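Local coordinates for ferric uptake regulation protein (Vibrio cholerae, PDB 2W57) that probably represses iron-uptake genes in response to iron, as a metal-binding, DNA-binding dimer of the ferric uptake regulator family, at residues L13-L26 with E48-F62. Numbering follows the deposited sequence.
Sequences LKVTLPRLKILEVL and EEIGLATVYRVLNQF
In the winged-helix DNA-binding domain of this Fur protein, Ile-22 of helix 17-26 plugs into helix 52-64, probably the recognition helix as in relatives. The axes of segments 17-26 and 52-62 approach to 10.2 Å at a crossing angle of -80°, nearly a right angle. Ile-22 enters as a knob among Val-55, Val-58, Leu-59 and Phe-62. Its CG1 branch lies beside the backbone N (chi1 -72°), which carries CD1 tip to tip onto Val-58, 3.7 Å from the latter's CB. Phe-62 interlocks in return between Arg-19, Ile-22, Leu-23 and Leu-26: Leu-26 CD1 lies at the ring edge, 3.9 Å from Phe-62 CD2, while Leu-13 CD1 comes within 3.6 Å of Phe-62 CD1.

Beside these apolar contacts, Arg-19 runs extended to grip Gln-61 side-on. Its NH2 lies 2.9 Å and its NE 3.2 Å from the single acceptor Gln-61 OE1, which sits in the guanidinium plane; both donors approach from the same face of the amide, above its plane, and the flat groups are turned 64° apart. The remaining nitrogen, NH1, donates to Lys-14 O at 2.8 Å, so bonds on two sides fix the guanidinium's rotation. A water bridges Arg-57 NH2 and Thr-16 OG1, and at the other end Lys-21 forms a salt bridge to Glu-48 (Lys-21 NZ to Glu-48 OE2 2.9 Å), its hydrogen bonds to both carboxylate oxygens weak.

Helix 36-45 closes over Ile-22 with Leu-39 and Leu-43, helix 4-10 places Leu-8 against Arg-19, and Val-68 of strand 68-72 touches Leu-26 and Phe-62.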
ATOM      1  N   LEU A  13      11.167 -22.392   8.389  1.00 29.80           N
ATOM      2  CA  LEU A  13       9.850 -22.911   8.071  1.00 29.32           C
ATOM      3  C   LEU A  13       9.882 -24.392   7.792  1.00 28.94           C
ATOM      4  O   LEU A  13      10.595 -24.838   6.903  1.00 29.00           O
ATOM      5  CB  LEU A  13       9.246 -22.172   6.869  1.00 29.37           C
ATOM      6  CG  LEU A  13       8.706 -20.751   7.062  1.00 28.60           C
ATOM      7  CD1 LEU A  13       8.019 -20.324   5.796  1.00 27.65           C
ATOM      8  CD2 LEU A  13       7.763 -20.623   8.267  1.00 27.62           C
ATOM      9  N   LYS A  14       9.090 -25.141   8.554  1.00 28.62           N
ATOM     10  CA  LYS A  14       8.869 -26.573   8.321  1.00 28.73           C
ATOM     11  C   LYS A  14       8.416 -26.848   6.880  1.00 27.16           C
ATOM     12  O   LYS A  14       7.632 -26.081   6.311  1.00 26.83           O
ATOM     13  CB  LYS A  14       7.808 -27.081   9.298  1.00 28.70           C
ATOM     14  CG  LYS A  14       8.142 -28.405   9.989  1.00 30.52           C
ATOM     15  CD  LYS A  14       6.956 -28.855  10.855  1.00 31.60           C
ATOM     16  CE  LYS A  14       5.787 -29.397   9.988  1.00 36.21           C
ATOM     17  NZ  LYS A  14       4.495 -28.716  10.322  1.00 37.28           N
ATOM     18  N   VAL A  15       8.922 -27.929   6.294  1.00 26.18           N
ATOM     19  CA  VAL A  15       8.541 -28.327   4.929  1.00 25.12           C
ATOM     20  C   VAL A  15       7.149 -28.981   4.895  1.00 25.08           C
ATOM     21  O   VAL A  15       6.887 -29.935   5.635  1.00 24.79           O
ATOM     22  CB  VAL A  15       9.580 -29.280   4.295  1.00 24.98           C
ATOM     23  CG1 VAL A  15       9.116 -29.738   2.921  1.00 24.35           C
ATOM     24  CG2 VAL A  15      10.948 -28.612   4.198  1.00 23.68           C
ATOM     25  N   THR A  16       6.256 -28.439   4.058  1.00 24.56           N
ATOM     26  CA  THR A  16       4.905 -28.985   3.854  1.00 23.87           C
ATOM     27  C   THR A  16       4.566 -28.798   2.384  1.00 23.24           C
ATOM     28  O   THR A  16       5.198 -27.993   1.705  1.00 23.65           O
ATOM     29  CB  THR A  16       3.814 -28.269   4.695  1.00 24.10           C
ATOM     30  OG1 THR A  16       3.595 -26.961   4.160  1.00 24.85           O
ATOM     31  CG2 THR A  16       4.183 -28.169   6.179  1.00 22.97           C
ATOM     32  N   LEU A  17       3.561 -29.514   1.890  1.00 22.46           N
ATOM     33  CA  LEU A  17       3.328 -29.586   0.440  1.00 21.04           C
ATOM     34  C   LEU A  17       2.727 -28.320  -0.141  1.00 20.30           C
ATOM     35  O   LEU A  17       3.164 -27.895  -1.220  1.00 20.35           O
ATOM     36  CB  LEU A  17       2.483 -30.806   0.077  1.00 21.22           C
ATOM     37  CG  LEU A  17       2.496 -31.343  -1.358  1.00 21.60           C
ATOM     38  CD1 LEU A  17       3.923 -31.640  -1.887  1.00 21.58           C
ATOM     39  CD2 LEU A  17       1.622 -32.587  -1.419  1.00 20.48           C
ATOM     40  N   PRO A  18       1.701 -27.735   0.528  1.00 19.13           N
ATOM     41  CA  PRO A  18       1.241 -26.404   0.115  1.00 18.73           C
ATOM     42  C   PRO A  18       2.374 -25.386   0.043  1.00 18.86           C
ATOM     43  O   PRO A  18       2.456 -24.616  -0.921  1.00 19.05           O
ATOM     44  CB  PRO A  18       0.242 -26.035   1.210  1.00 18.27           C
ATOM     45  CG  PRO A  18      -0.324 -27.361   1.608  1.00 17.92           C
ATOM     46  CD  PRO A  18       0.872 -28.263   1.626  1.00 18.69           C
ATOM     47  N   ARG A  19       3.261 -25.397   1.035  1.00 18.85           N
ATOM     48  CA  ARG A  19       4.394 -24.488   1.035  1.00 18.78           C
ATOM     49  C   ARG A  19       5.276 -24.666  -0.199  1.00 18.90           C
ATOM     50  O   ARG A  19       5.626 -23.685  -0.847  1.00 19.15           O
ATOM     51  CB  ARG A  19       5.196 -24.653   2.310  1.00 18.92           C
ATOM     52  CG  ARG A  19       4.529 -24.019   3.510  1.00 19.24           C
ATOM     53  CD  ARG A  19       5.350 -24.163   4.775  1.00 18.44           C
ATOM     54  NE  ARG A  19       4.690 -23.397   5.819  1.00 21.90           N
ATOM     55  CZ  ARG A  19       4.879 -23.533   7.132  1.00 21.51           C
ATOM     56  NH1 ARG A  19       5.738 -24.435   7.604  1.00 21.36           N
ATOM     57  NH2 ARG A  19       4.182 -22.766   7.969  1.00 17.96           N
ATOM     58  N   LEU A  20       5.614 -25.912  -0.530  1.00 18.90           N
ATOM     59  CA  LEU A  20       6.444 -26.223  -1.712  1.00 19.13           C
ATOM     60  C   LEU A  20       5.811 -25.780  -3.029  1.00 19.61           C
ATOM     61  O   LEU A  20       6.479 -25.200  -3.889  1.00 19.58           O
ATOM     62  CB  LEU A  20       6.752 -27.727  -1.794  1.00 18.70           C
ATOM     63  CG  LEU A  20       7.617 -28.401  -0.721  1.00 18.01           C
ATOM     64  CD1 LEU A  20       7.693 -29.887  -0.981  1.00 16.20           C
ATOM     65  CD2 LEU A  20       9.022 -27.798  -0.628  1.00 17.17           C
ATOM     66  N   LYS A  21       4.519 -26.066  -3.161  1.00 20.32           N
ATOM     67  CA  LYS A  21       3.752 -25.829  -4.369  1.00 21.09           C
ATOM     68  C   LYS A  21       3.505 -24.360  -4.614  1.00 21.22           C
ATOM     69  O   LYS A  21       3.408 -23.925  -5.763  1.00 21.71           O
ATOM     70  CB  LYS A  21       2.409 -26.555  -4.278  1.00 21.33           C
ATOM     71  CG  LYS A  21       2.523 -28.050  -4.510  1.00 23.89           C
ATOM     72  CD  LYS A  21       1.153 -28.698  -4.509  1.00 27.40           C
ATOM     73  CE  LYS A  21       1.260 -30.198  -4.727  1.00 27.75           C
ATOM     74  NZ  LYS A  21       1.462 -30.520  -6.148  1.00 29.04           N
ATOM     75  N   ILE A  22       3.383 -23.597  -3.535  1.00 21.27           N
ATOM     76  CA  ILE A  22       3.193 -22.165  -3.646  1.00 21.01           C
ATOM     77  C   ILE A  22       4.534 -21.515  -3.932  1.00 21.80           C
ATOM     78  O   ILE A  22       4.595 -20.551  -4.685  1.00 22.38           O
ATOM     79  CB  ILE A  22       2.528 -21.572  -2.378  1.00 20.68           C
ATOM     80  CG1 ILE A  22       1.054 -21.999  -2.330  1.00 19.36           C
ATOM     81  CG2 ILE A  22       2.673 -20.054  -2.352  1.00 19.60           C
ATOM     82  CD1 ILE A  22       0.331 -21.653  -1.075  1.00 17.70           C
ATOM     83  N   LEU A  23       5.608 -22.041  -3.347  1.00 22.22           N
ATOM     84  CA  LEU A  23       6.938 -21.497  -3.613  1.00 23.20           C
ATOM     85  C   LEU A  23       7.354 -21.760  -5.066  1.00 23.50           C
ATOM     86  O   LEU A  23       7.805 -20.852  -5.762  1.00 23.57           O
ATOM     87  CB  LEU A  23       7.967 -22.058  -2.625  1.00 23.37           C
ATOM     88  CG  LEU A  23       9.433 -21.615  -2.708  1.00 23.90           C
ATOM     89  CD1 LEU A  23       9.579 -20.103  -2.560  1.00 23.64           C
ATOM     90  CD2 LEU A  23      10.247 -22.339  -1.639  1.00 23.47           C
ATOM     91  N   GLU A  24       7.198 -23.006  -5.507  1.00 24.03           N
ATOM     92  CA  GLU A  24       7.322 -23.372  -6.911  1.00 25.03           C
ATOM     93  C   GLU A  24       6.696 -22.297  -7.813  1.00 24.86           C
ATOM     94  O   GLU A  24       7.352 -21.770  -8.711  1.00 24.92           O
ATOM     95  CB  GLU A  24       6.607 -24.698  -7.122  1.00 25.67           C
ATOM     96  CG  GLU A  24       7.013 -25.511  -8.328  1.00 29.60           C
ATOM     97  CD  GLU A  24       6.776 -27.013  -8.090  1.00 35.81           C
ATOM     98  OE1 GLU A  24       6.826 -27.817  -9.067  1.00 38.49           O
ATOM     99  OE2 GLU A  24       6.543 -27.392  -6.910  1.00 37.01           O
ATOM    100  N   VAL A  25       5.436 -21.951  -7.561  1.00 24.47           N
ATOM    101  CA  VAL A  25       4.770 -20.962  -8.396  1.00 24.40           C
ATOM    102  C   VAL A  25       5.480 -19.630  -8.340  1.00 24.61           C
ATOM    103  O   VAL A  25       5.706 -19.007  -9.383  1.00 25.25           O
ATOM    104  CB  VAL A  25       3.271 -20.787  -8.059  1.00 24.33           C
ATOM    105  CG1 VAL A  25       2.718 -19.528  -8.727  1.00 23.61           C
ATOM    106  CG2 VAL A  25       2.470 -22.021  -8.504  1.00 23.91           C
ATOM    107  N   LEU A  26       5.852 -19.207  -7.133  1.00 24.59           N
ATOM    108  CA  LEU A  26       6.499 -17.910  -6.933  1.00 24.69           C
ATOM    109  C   LEU A  26       7.793 -17.756  -7.728  1.00 25.55           C
ATOM    110  O   LEU A  26       8.185 -16.638  -8.071  1.00 25.42           O
ATOM    111  CB  LEU A  26       6.732 -17.649  -5.445  1.00 24.22           C
ATOM    112  CG  LEU A  26       5.475 -17.192  -4.695  1.00 23.03           C
ATOM    113  CD1 LEU A  26       5.655 -17.271  -3.197  1.00 21.40           C
ATOM    114  CD2 LEU A  26       5.084 -15.796  -5.134  1.00 21.19           C
ATOM    115  N   GLU A  48      -4.202 -28.222  -8.830  1.00 18.67           N
ATOM    116  CA  GLU A  48      -4.190 -28.263  -7.356  1.00 18.77           C
ATOM    117  C   GLU A  48      -5.544 -27.902  -6.720  1.00 18.82           C
ATOM    118  O   GLU A  48      -6.410 -27.301  -7.383  1.00 18.39           O
ATOM    119  CB  GLU A  48      -3.105 -27.335  -6.792  1.00 18.95           C
ATOM    120  CG  GLU A  48      -1.690 -27.483  -7.393  1.00 20.81           C
ATOM    121  CD  GLU A  48      -1.079 -28.889  -7.253  1.00 23.94           C
ATOM    122  OE1 GLU A  48      -1.435 -29.641  -6.315  1.00 25.28           O
ATOM    123  OE2 GLU A  48      -0.207 -29.238  -8.079  1.00 24.87           O
ATOM    124  N   GLU A  49      -5.709 -28.269  -5.437  1.00 18.78           N
ATOM    125  CA  GLU A  49      -6.915 -27.969  -4.644  1.00 18.47           C
ATOM    126  C   GLU A  49      -6.660 -27.002  -3.489  1.00 18.38           C
ATOM    127  O   GLU A  49      -7.539 -26.793  -2.655  1.00 19.06           O
ATOM    128  CB  GLU A  49      -7.525 -29.228  -4.042  1.00 18.90           C
ATOM    129  CG  GLU A  49      -7.917 -30.321  -5.012  1.00 21.04           C
ATOM    130  CD  GLU A  49      -9.006 -29.884  -5.955  1.00 23.50           C
ATOM    131  OE1 GLU A  49      -9.797 -29.000  -5.585  1.00 26.30           O
ATOM    132  OE2 GLU A  49      -9.070 -30.419  -7.074  1.00 24.85           O
ATOM    133  N   ILE A  50      -5.479 -26.404  -3.426  1.00 17.27           N
ATOM    134  CA  ILE A  50      -5.178 -25.471  -2.361  1.00 16.49           C
ATOM    135  C   ILE A  50      -6.133 -24.266  -2.435  1.00 16.76           C
ATOM    136  O   ILE A  50      -6.149 -23.540  -3.438  1.00 17.49           O
ATOM    137  CB  ILE A  50      -3.709 -24.998  -2.451  1.00 16.63           C
ATOM    138  CG1 ILE A  50      -2.741 -26.193  -2.456  1.00 15.28           C
ATOM    139  CG2 ILE A  50      -3.391 -24.043  -1.332  1.00 16.33           C
ATOM    140  CD1 ILE A  50      -1.337 -25.844  -2.853  1.00 12.35           C
ATOM    141  N   GLY A  51      -6.933 -24.062  -1.387  1.00 15.93           N
ATOM    142  CA  GLY A  51      -7.868 -22.943  -1.336  1.00 14.75           C
ATOM    143  C   GLY A  51      -7.139 -21.622  -1.158  1.00 14.62           C
ATOM    144  O   GLY A  51      -5.937 -21.605  -0.875  1.00 14.38           O
ATOM    145  N   LEU A  52      -7.863 -20.512  -1.325  1.00 13.92           N
ATOM    146  CA  LEU A  52      -7.249 -19.188  -1.293  1.00 13.18           C
ATOM    147  C   LEU A  52      -6.830 -18.776   0.145  1.00 14.04           C
ATOM    148  O   LEU A  52      -5.872 -18.000   0.325  1.00 14.37           O
ATOM    149  CB  LEU A  52      -8.164 -18.144  -1.979  1.00 12.94           C
ATOM    150  CG  LEU A  52      -7.896 -16.641  -1.774  1.00 11.68           C
ATOM    151  CD1 LEU A  52      -6.662 -16.191  -2.531  1.00 10.89           C
ATOM    152  CD2 LEU A  52      -9.062 -15.775  -2.163  1.00 11.45           C
ATOM    153  N   ALA A  53      -7.544 -19.289   1.158  1.00 13.98           N
ATOM    154  CA  ALA A  53      -7.191 -19.052   2.557  1.00 13.54           C
ATOM    155  C   ALA A  53      -5.794 -19.615   2.875  1.00 13.92           C
ATOM    156  O   ALA A  53      -4.991 -18.957   3.533  1.00 13.98           O
ATOM    157  CB  ALA A  53      -8.226 -19.630   3.459  1.00 12.98           C
ATOM    158  N   THR A  54      -5.491 -20.810   2.366  1.00 14.52           N
ATOM    159  CA  THR A  54      -4.157 -21.417   2.523  1.00 14.44           C
ATOM    160  C   THR A  54      -3.105 -20.556   1.839  1.00 14.91           C
ATOM    161  O   THR A  54      -2.075 -20.244   2.437  1.00 15.05           O
ATOM    162  CB  THR A  54      -4.103 -22.849   1.963  1.00 14.07           C
ATOM    163  OG1 THR A  54      -4.978 -23.677   2.731  1.00 14.34           O
ATOM    164  CG2 THR A  54      -2.704 -23.404   2.036  1.00 12.86           C
ATOM    165  N   VAL A  55      -3.392 -20.147   0.606  1.00 15.31           N
ATOM    166  CA  VAL A  55      -2.510 -19.258  -0.148  1.00 15.83           C
ATOM    167  C   VAL A  55      -2.177 -18.036   0.684  1.00 16.60           C
ATOM    168  O   VAL A  55      -1.002 -17.704   0.881  1.00 17.37           O
ATOM    169  CB  VAL A  55      -3.106 -18.849  -1.511  1.00 15.82           C
ATOM    170  CG1 VAL A  55      -2.184 -17.898  -2.218  1.00 15.62           C
ATOM    171  CG2 VAL A  55      -3.330 -20.080  -2.376  1.00 14.19           C
ATOM    172  N   TYR A  56      -3.195 -17.394   1.232  1.00 17.24           N
ATOM    173  CA  TYR A  56      -2.939 -16.295   2.155  1.00 17.73           C
ATOM    174  C   TYR A  56      -2.116 -16.681   3.375  1.00 18.44           C
ATOM    175  O   TYR A  56      -1.157 -15.978   3.711  1.00 18.54           O
ATOM    176  CB  TYR A  56      -4.239 -15.668   2.621  1.00 17.50           C
ATOM    177  CG  TYR A  56      -4.678 -14.540   1.752  1.00 17.42           C
ATOM    178  CD1 TYR A  56      -5.811 -14.664   0.960  1.00 16.82           C
ATOM    179  CD2 TYR A  56      -3.956 -13.342   1.707  1.00 17.36           C
ATOM    180  CE1 TYR A  56      -6.236 -13.628   0.165  1.00 16.56           C
ATOM    181  CE2 TYR A  56      -4.379 -12.292   0.902  1.00 17.36           C
ATOM    182  CZ  TYR A  56      -5.519 -12.457   0.141  1.00 17.09           C
ATOM    183  OH  TYR A  56      -5.955 -11.455  -0.670  1.00 19.08           O
ATOM    184  N   ARG A  57      -2.506 -17.761   4.057  1.00 18.97           N
ATOM    185  CA  ARG A  57      -1.817 -18.161   5.274  1.00 20.41           C
ATOM    186  C   ARG A  57      -0.326 -18.388   4.939  1.00 20.02           C
ATOM    187  O   ARG A  57       0.554 -17.865   5.638  1.00 19.73           O
ATOM    188  CB  ARG A  57      -2.502 -19.393   5.904  1.00 20.74           C
ATOM    189  CG  ARG A  57      -1.745 -20.075   7.073  1.00 23.15           C
ATOM    190  CD  ARG A  57      -2.361 -21.438   7.539  1.00 23.40           C
ATOM    191  NE  ARG A  57      -2.318 -22.535   6.543  1.00 30.62           N
ATOM    192  CZ  ARG A  57      -1.217 -23.216   6.150  1.00 33.36           C
ATOM    193  NH1 ARG A  57       0.001 -22.929   6.629  1.00 32.51           N
ATOM    194  NH2 ARG A  57      -1.329 -24.197   5.244  1.00 33.46           N
ATOM    195  N   VAL A  58      -0.053 -19.104   3.836  1.00 19.85           N
ATOM    196  CA  VAL A  58       1.322 -19.395   3.416  1.00 19.35           C
ATOM    197  C   VAL A  58       2.111 -18.129   3.032  1.00 19.98           C
ATOM    198  O   VAL A  58       3.255 -17.956   3.463  1.00 19.88           O
ATOM    199  CB  VAL A  58       1.402 -20.447   2.282  1.00 19.64           C
ATOM    200  CG1 VAL A  58       2.865 -20.595   1.784  1.00 18.19           C
ATOM    201  CG2 VAL A  58       0.833 -21.807   2.738  1.00 18.00           C
ATOM    202  N   LEU A  59       1.506 -17.252   2.233  1.00 20.28           N
ATOM    203  CA  LEU A  59       2.160 -16.003   1.859  1.00 20.95           C
ATOM    204  C   LEU A  59       2.497 -15.112   3.058  1.00 21.94           C
ATOM    205  O   LEU A  59       3.569 -14.497   3.082  1.00 22.19           O
ATOM    206  CB  LEU A  59       1.341 -15.244   0.817  1.00 21.04           C
ATOM    207  CG  LEU A  59       1.334 -15.884  -0.573  1.00 20.17           C
ATOM    208  CD1 LEU A  59       0.325 -15.222  -1.485  1.00 18.12           C
ATOM    209  CD2 LEU A  59       2.742 -15.846  -1.171  1.00 20.08           C
ATOM    210  N   ASN A  60       1.614 -15.056   4.054  1.00 22.75           N
ATOM    211  CA  ASN A  60       1.940 -14.404   5.328  1.00 24.07           C
ATOM    212  C   ASN A  60       3.155 -14.991   6.058  1.00 24.65           C
ATOM    213  O   ASN A  60       3.992 -14.241   6.595  1.00 25.11           O
ATOM    214  CB  ASN A  60       0.758 -14.458   6.281  1.00 24.38           C
ATOM    215  CG  ASN A  60      -0.126 -13.274   6.148  1.00 26.49           C
ATOM    216  OD1 ASN A  60      -0.999 -13.225   5.267  1.00 28.23           O
ATOM    217  ND2 ASN A  60       0.079 -12.294   7.023  1.00 28.04           N
ATOM    218  N   GLN A  61       3.212 -16.324   6.118  1.00 24.80           N
ATOM    219  CA  GLN A  61       4.305 -17.043   6.767  1.00 25.14           C
ATOM    220  C   GLN A  61       5.596 -16.767   5.992  1.00 24.45           C
ATOM    221  O   GLN A  61       6.651 -16.566   6.585  1.00 24.78           O
ATOM    222  CB  GLN A  61       4.007 -18.555   6.826  1.00 24.89           C
ATOM    223  CG  GLN A  61       2.723 -18.934   7.553  1.00 25.60           C
ATOM    224  CD  GLN A  61       2.289 -20.426   7.393  1.00 27.69           C
ATOM    225  OE1 GLN A  61       2.478 -21.080   6.339  1.00 28.47           O
ATOM    226  NE2 GLN A  61       1.683 -20.954   8.460  1.00 30.75           N
ATOM    227  N   PHE A  62       5.499 -16.730   4.666  1.00 23.70           N
ATOM    228  CA  PHE A  62       6.640 -16.395   3.820  1.00 23.21           C
ATOM    229  C   PHE A  62       7.078 -14.947   4.040  1.00 23.55           C
ATOM    230  O   PHE A  62       8.274 -14.644   4.024  1.00 23.35           O
ATOM    231  CB  PHE A  62       6.281 -16.591   2.348  1.00 22.18           C
ATOM    232  CG  PHE A  62       6.271 -18.018   1.898  1.00 20.61           C
ATOM    233  CD1 PHE A  62       6.446 -19.058   2.803  1.00 19.14           C
ATOM    234  CD2 PHE A  62       6.074 -18.323   0.550  1.00 18.60           C
ATOM    235  CE1 PHE A  62       6.448 -20.377   2.366  1.00 19.76           C
ATOM    236  CE2 PHE A  62       6.062 -19.627   0.107  1.00 17.98           C
ATOM    237  CZ  PHE A  62       6.250 -20.664   1.011  1.00 19.24           C
TER
HETATM  238  O   HOH W   1       1.265 -25.099   5.062  1.00 37.54           O